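Local coordinates for protein Gp26 (Listeria phage P40, PDB 4JZ5) that probably cleaves bacterial cell-wall peptidoglycan as a phage endolysin, through a catalytic domain of glycosyl hydrolase family 25, at residues I28-Y37 / D59-L69. Residues are numbered along the deposited sequence; the frame is centred on the assembly and turned at random.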
loop_
_atom_site.group_PDB
_atom_site.type_symbol
_atom_site.label_atom_id
_atom_site.label_comp_id
_atom_site.label_asym_id
_atom_site.label_seq_id
_atom_site.Cartn_x
_atom_site.Cartn_y
_atom_site.Cartn_z
ATOM N N ILE A 28 4.790 -0.078 -5.641
ATOM C CA ILE A 28 6.210 -0.220 -5.920
ATOM C C ILE A 28 7.016 -0.046 -4.638
ATOM O O ILE A 28 6.537 0.475 -3.621
ATOM C CB ILE A 28 6.692 0.767 -7.013
ATOM C CG1 ILE A 28 6.491 2.216 -6.564
ATOM C CG2 ILE A 28 5.979 0.492 -8.317
ATOM C CD1 ILE A 28 7.053 3.248 -7.539
ATOM N N SER A 29 8.265 -0.484 -4.721
ATOM C CA SER A 29 9.177 -0.475 -3.598
ATOM C C SER A 29 10.600 -0.457 -4.137
ATOM O O SER A 29 10.837 -0.175 -5.309
ATOM C CB SER A 29 8.977 -1.723 -2.737
ATOM O OG SER A 29 9.442 -2.872 -3.424
ATOM N N LYS A 30 11.548 -0.801 -3.284
ATOM C CA LYS A 30 12.934 -0.920 -3.725
ATOM C C LYS A 30 13.103 -1.979 -4.812
ATOM O O LYS A 30 14.115 -1.976 -5.518
ATOM C CB LYS A 30 13.854 -1.235 -2.540
ATOM C CG LYS A 30 13.669 -2.604 -1.955
ATOM C CD LYS A 30 14.656 -3.582 -2.544
ATOM C CE LYS A 30 15.379 -4.333 -1.449
ATOM N NZ LYS A 30 16.524 -5.119 -1.984
ATOM N N TRP A 31 12.138 -2.883 -4.952
ATOM C CA TRP A 31 12.217 -3.914 -5.981
ATOM C C TRP A 31 11.969 -3.373 -7.388
ATOM O O TRP A 31 12.160 -4.090 -8.372
ATOM C CB TRP A 31 11.242 -5.040 -5.646
ATOM C CG TRP A 31 11.635 -5.757 -4.401
ATOM C CD1 TRP A 31 10.990 -5.743 -3.207
ATOM C CD2 TRP A 31 12.786 -6.584 -4.227
ATOM N NE1 TRP A 31 11.663 -6.519 -2.291
ATOM C CE2 TRP A 31 12.772 -7.043 -2.895
ATOM C CE3 TRP A 31 13.831 -6.979 -5.068
ATOM C CZ2 TRP A 31 13.762 -7.883 -2.385
ATOM C CZ3 TRP A 31 14.812 -7.811 -4.561
ATOM C CH2 TRP A 31 14.769 -8.256 -3.231
ATOM N N GLN A 32 11.563 -2.113 -7.472
ATOM C CA GLN A 32 11.471 -1.391 -8.732
ATOM C C GLN A 32 12.443 -0.217 -8.662
ATOM O O GLN A 32 12.030 0.924 -8.461
ATOM C CB GLN A 32 10.042 -0.912 -8.987
ATOM C CG GLN A 32 9.042 -2.018 -9.310
ATOM C CD GLN A 32 8.680 -2.859 -8.111
ATOM O OE1 GLN A 32 8.456 -2.337 -7.003
ATOM N NE2 GLN A 32 8.587 -4.165 -8.315
ATOM N N PRO A 33 13.747 -0.496 -8.777
ATOM C CA PRO A 33 14.718 0.576 -8.538
ATOM C C PRO A 33 14.733 1.658 -9.599
ATOM O O PRO A 33 15.132 2.780 -9.281
ATOM C CB PRO A 33 16.056 -0.170 -8.508
ATOM C CG PRO A 33 15.802 -1.418 -9.326
ATOM C CD PRO A 33 14.398 -1.802 -8.979
ATOM N N THR A 34 14.339 1.341 -10.829
ATOM C CA THR A 34 14.219 2.336 -11.885
ATOM C C THR A 34 12.803 2.324 -12.423
ATOM O O THR A 34 12.274 1.285 -12.818
ATOM C CB THR A 34 15.204 2.042 -13.022
ATOM O OG1 THR A 34 16.532 2.200 -12.526
ATOM C CG2 THR A 34 14.992 2.988 -14.180
ATOM N N VAL A 35 12.184 3.498 -12.392
ATOM C CA VAL A 35 10.825 3.669 -12.876
ATOM C C VAL A 35 10.800 4.909 -13.747
ATOM O O VAL A 35 11.262 5.971 -13.318
ATOM C CB VAL A 35 9.843 3.881 -11.696
ATOM C CG1 VAL A 35 8.430 4.204 -12.193
ATOM C CG2 VAL A 35 9.824 2.678 -10.782
ATOM N N ASN A 36 10.265 4.811 -14.958
ATOM C CA ASN A 36 10.018 5.993 -15.763
ATOM C C ASN A 36 8.700 6.605 -15.305
ATOM O O ASN A 36 7.619 6.241 -15.789
ATOM C CB ASN A 36 9.978 5.639 -17.249
ATOM C CG ASN A 36 9.661 6.835 -18.122
ATOM O OD1 ASN A 36 9.476 7.953 -17.632
ATOM N ND2 ASN A 36 9.566 6.602 -19.418
ATOM N N TYR A 37 8.773 7.523 -14.341
ATOM C CA TYR A 37 7.573 8.038 -13.699
ATOM C C TYR A 37 6.617 8.672 -14.700
ATOM O O TYR A 37 5.404 8.443 -14.642
ATOM C CB TYR A 37 7.930 9.027 -12.567
ATOM C CG TYR A 37 8.807 8.376 -11.525
ATOM C CD1 TYR A 37 8.280 7.528 -10.558
ATOM C CD2 TYR A 37 10.170 8.559 -11.550
ATOM C CE1 TYR A 37 9.099 6.892 -9.633
ATOM C CE2 TYR A 37 11.008 7.935 -10.634
ATOM C CZ TYR A 37 10.466 7.092 -9.682
ATOM O OH TYR A 37 11.325 6.468 -8.807
ATOM N N ASP A 59 12.312 2.046 3.239
ATOM C CA ASP A 59 12.575 1.492 1.919
ATOM C C ASP A 59 13.611 2.352 1.205
ATOM O O ASP A 59 13.523 3.587 1.223
ATOM C CB ASP A 59 11.280 1.410 1.129
ATOM C CG ASP A 59 11.477 0.824 -0.249
ATOM O OD1 ASP A 59 11.887 1.589 -1.151
ATOM O OD2 ASP A 59 11.236 -0.393 -0.430
ATOM N N GLU A 60 14.583 1.700 0.581
ATOM C CA GLU A 60 15.710 2.387 -0.019
ATOM C C GLU A 60 15.328 3.306 -1.167
ATOM O O GLU A 60 16.125 4.167 -1.539
ATOM C CB GLU A 60 16.726 1.357 -0.519
ATOM C CG GLU A 60 17.353 0.490 0.584
ATOM C CD GLU A 60 16.597 -0.819 0.887
ATOM O OE1 GLU A 60 15.348 -0.880 0.818
ATOM O OE2 GLU A 60 17.282 -1.815 1.229
ATOM N N ARG A 61 14.152 3.114 -1.753
ATOM C CA ARG A 61 13.705 3.953 -2.855
ATOM C C ARG A 61 12.561 4.880 -2.456
ATOM O O ARG A 61 11.969 5.508 -3.326
ATOM C CB ARG A 61 13.286 3.102 -4.067
ATOM C CG ARG A 61 14.397 2.224 -4.655
ATOM C CD ARG A 61 15.490 2.976 -5.386
ATOM N NE ARG A 61 16.602 2.063 -5.657
ATOM C CZ ARG A 61 17.631 2.324 -6.450
ATOM N NH1 ARG A 61 17.709 3.474 -7.095
ATOM N NH2 ARG A 61 18.583 1.415 -6.608
ATOM N N LEU A 62 12.240 4.959 -1.167
ATOM C CA LEU A 62 11.133 5.802 -0.722
ATOM C C LEU A 62 11.240 7.234 -1.251
ATOM O O LEU A 62 10.299 7.758 -1.858
ATOM C CB LEU A 62 11.081 5.831 0.803
ATOM C CG LEU A 62 10.168 6.891 1.428
ATOM C CD1 LEU A 62 8.728 6.650 1.059
ATOM C CD2 LEU A 62 10.322 6.872 2.939
ATOM N N GLU A 63 12.377 7.873 -1.034
ATOM C CA GLU A 63 12.491 9.258 -1.434
ATOM C C GLU A 63 12.556 9.399 -2.943
ATOM O O GLU A 63 11.965 10.320 -3.501
ATOM C CB GLU A 63 13.670 9.910 -0.736
ATOM C CG GLU A 63 13.439 9.961 0.776
ATOM C CD GLU A 63 14.591 10.538 1.549
ATOM O OE1 GLU A 63 15.345 11.335 0.971
ATOM O OE2 GLU A 63 14.740 10.186 2.738
ATOM N N GLN A 64 13.264 8.492 -3.613
ATOM C CA GLN A 64 13.318 8.534 -5.067
ATOM C C GLN A 64 11.927 8.444 -5.671
ATOM O O GLN A 64 11.567 9.221 -6.558
ATOM C CB GLN A 64 14.187 7.403 -5.606
ATOM C CG GLN A 64 14.263 7.365 -7.104
ATOM C CD GLN A 64 14.861 6.081 -7.604
ATOM O OE1 GLN A 64 15.974 5.720 -7.212
ATOM N NE2 GLN A 64 14.131 5.366 -8.454
ATOM N N HIS A 65 11.137 7.489 -5.193
ATOM C CA HIS A 65 9.809 7.293 -5.725
ATOM C C HIS A 65 8.903 8.466 -5.386
ATOM O O HIS A 65 8.141 8.925 -6.233
ATOM C CB HIS A 65 9.193 5.981 -5.216
ATOM C CG HIS A 65 9.815 4.779 -5.840
ATOM N ND1 HIS A 65 9.867 3.519 -5.280
ATOM C CD2 HIS A 65 10.422 4.687 -7.041
ATOM C CE1 HIS A 65 10.480 2.707 -6.129
ATOM N NE2 HIS A 65 10.831 3.393 -7.198
ATOM N N ALA A 66 8.967 8.967 -4.156
ATOM C CA ALA A 66 8.129 10.100 -3.789
ATOM C C ALA A 66 8.428 11.310 -4.669
ATOM O O ALA A 66 7.507 11.970 -5.175
ATOM C CB ALA A 66 8.320 10.454 -2.322
ATOM N N LYS A 67 9.704 11.599 -4.854
ATOM C CA LYS A 67 10.098 12.717 -5.698
ATOM C C LYS A 67 9.698 12.492 -7.149
ATOM O O LYS A 67 9.302 13.428 -7.847
ATOM C CB LYS A 67 11.602 12.952 -5.617
ATOM C CG LYS A 67 12.049 13.521 -4.290
ATOM C CD LYS A 67 13.537 13.803 -4.243
ATOM C CE LYS A 67 14.361 12.543 -4.334
ATOM N NZ LYS A 67 15.810 12.820 -4.143
ATOM N N GLY A 68 9.842 11.265 -7.631
ATOM C CA GLY A 68 9.529 10.980 -9.019
ATOM C C GLY A 68 8.053 11.108 -9.318
ATOM O O GLY A 68 7.649 11.598 -10.379
ATOM N N LEU A 69 7.228 10.640 -8.391
ATOM C CA LEU A 69 5.793 10.733 -8.562
ATOM C C LEU A 69 5.335 12.191 -8.407
ATOM O O LEU A 69 4.519 12.674 -9.182
ATOM C CB LEU A 69 5.110 9.809 -7.552
ATOM C CG LEU A 69 5.449 8.327 -7.759
ATOM C CD1 LEU A 69 5.120 7.500 -6.534
ATOM C CD2 LEU A 69 4.735 7.760 -8.976
HETATM O O HOH W 1 16.517 -0.728 -4.889
#
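The H65 imidazole is held between I28 of the loop and R61 of its own segment: I28 CD1 sits over one face, 3.5 Å from the ring centroid and 6° off its normal, a CH-pi contact, while CB of R61, the N-cap residue just before the helix, lies over the opposite face, offset toward the rim. The contact packs the loop after strand 25-28 onto helix 62-72 in the irregular beta/alpha barrel of glycosyl hydrolase family 25. At the ring edge, NE2 of H65 gives only a weak hydrogen bond to Q32 O (N-H...O angle 131°). Y37 lays its ring against the helix backbone where G68 has no side chain, and G68 CA lies over the face of the Y37 ring, 3.6 Å from its centroid, a CH-pi contact. The Q64 chain, extended beyond CG (chi2 -167°), delivers NE2 almost straight to P33 O (2.9 Å), although the donor stands above that carbonyl's plane. Q64 OE1 accepts from R61 NH1 on an in-plane lone pair, helping to orient the guanidinium, one face of which lies against P33 CB. Before the helix, D59 OD1 closes an Asx turn on R61 N, and OD2, also salt-bridged to R50, takes K30 N at 2.9 Å through its syn lone pair. One water joins K30 O (2.8 Å) to R61 NE (2.9 Å).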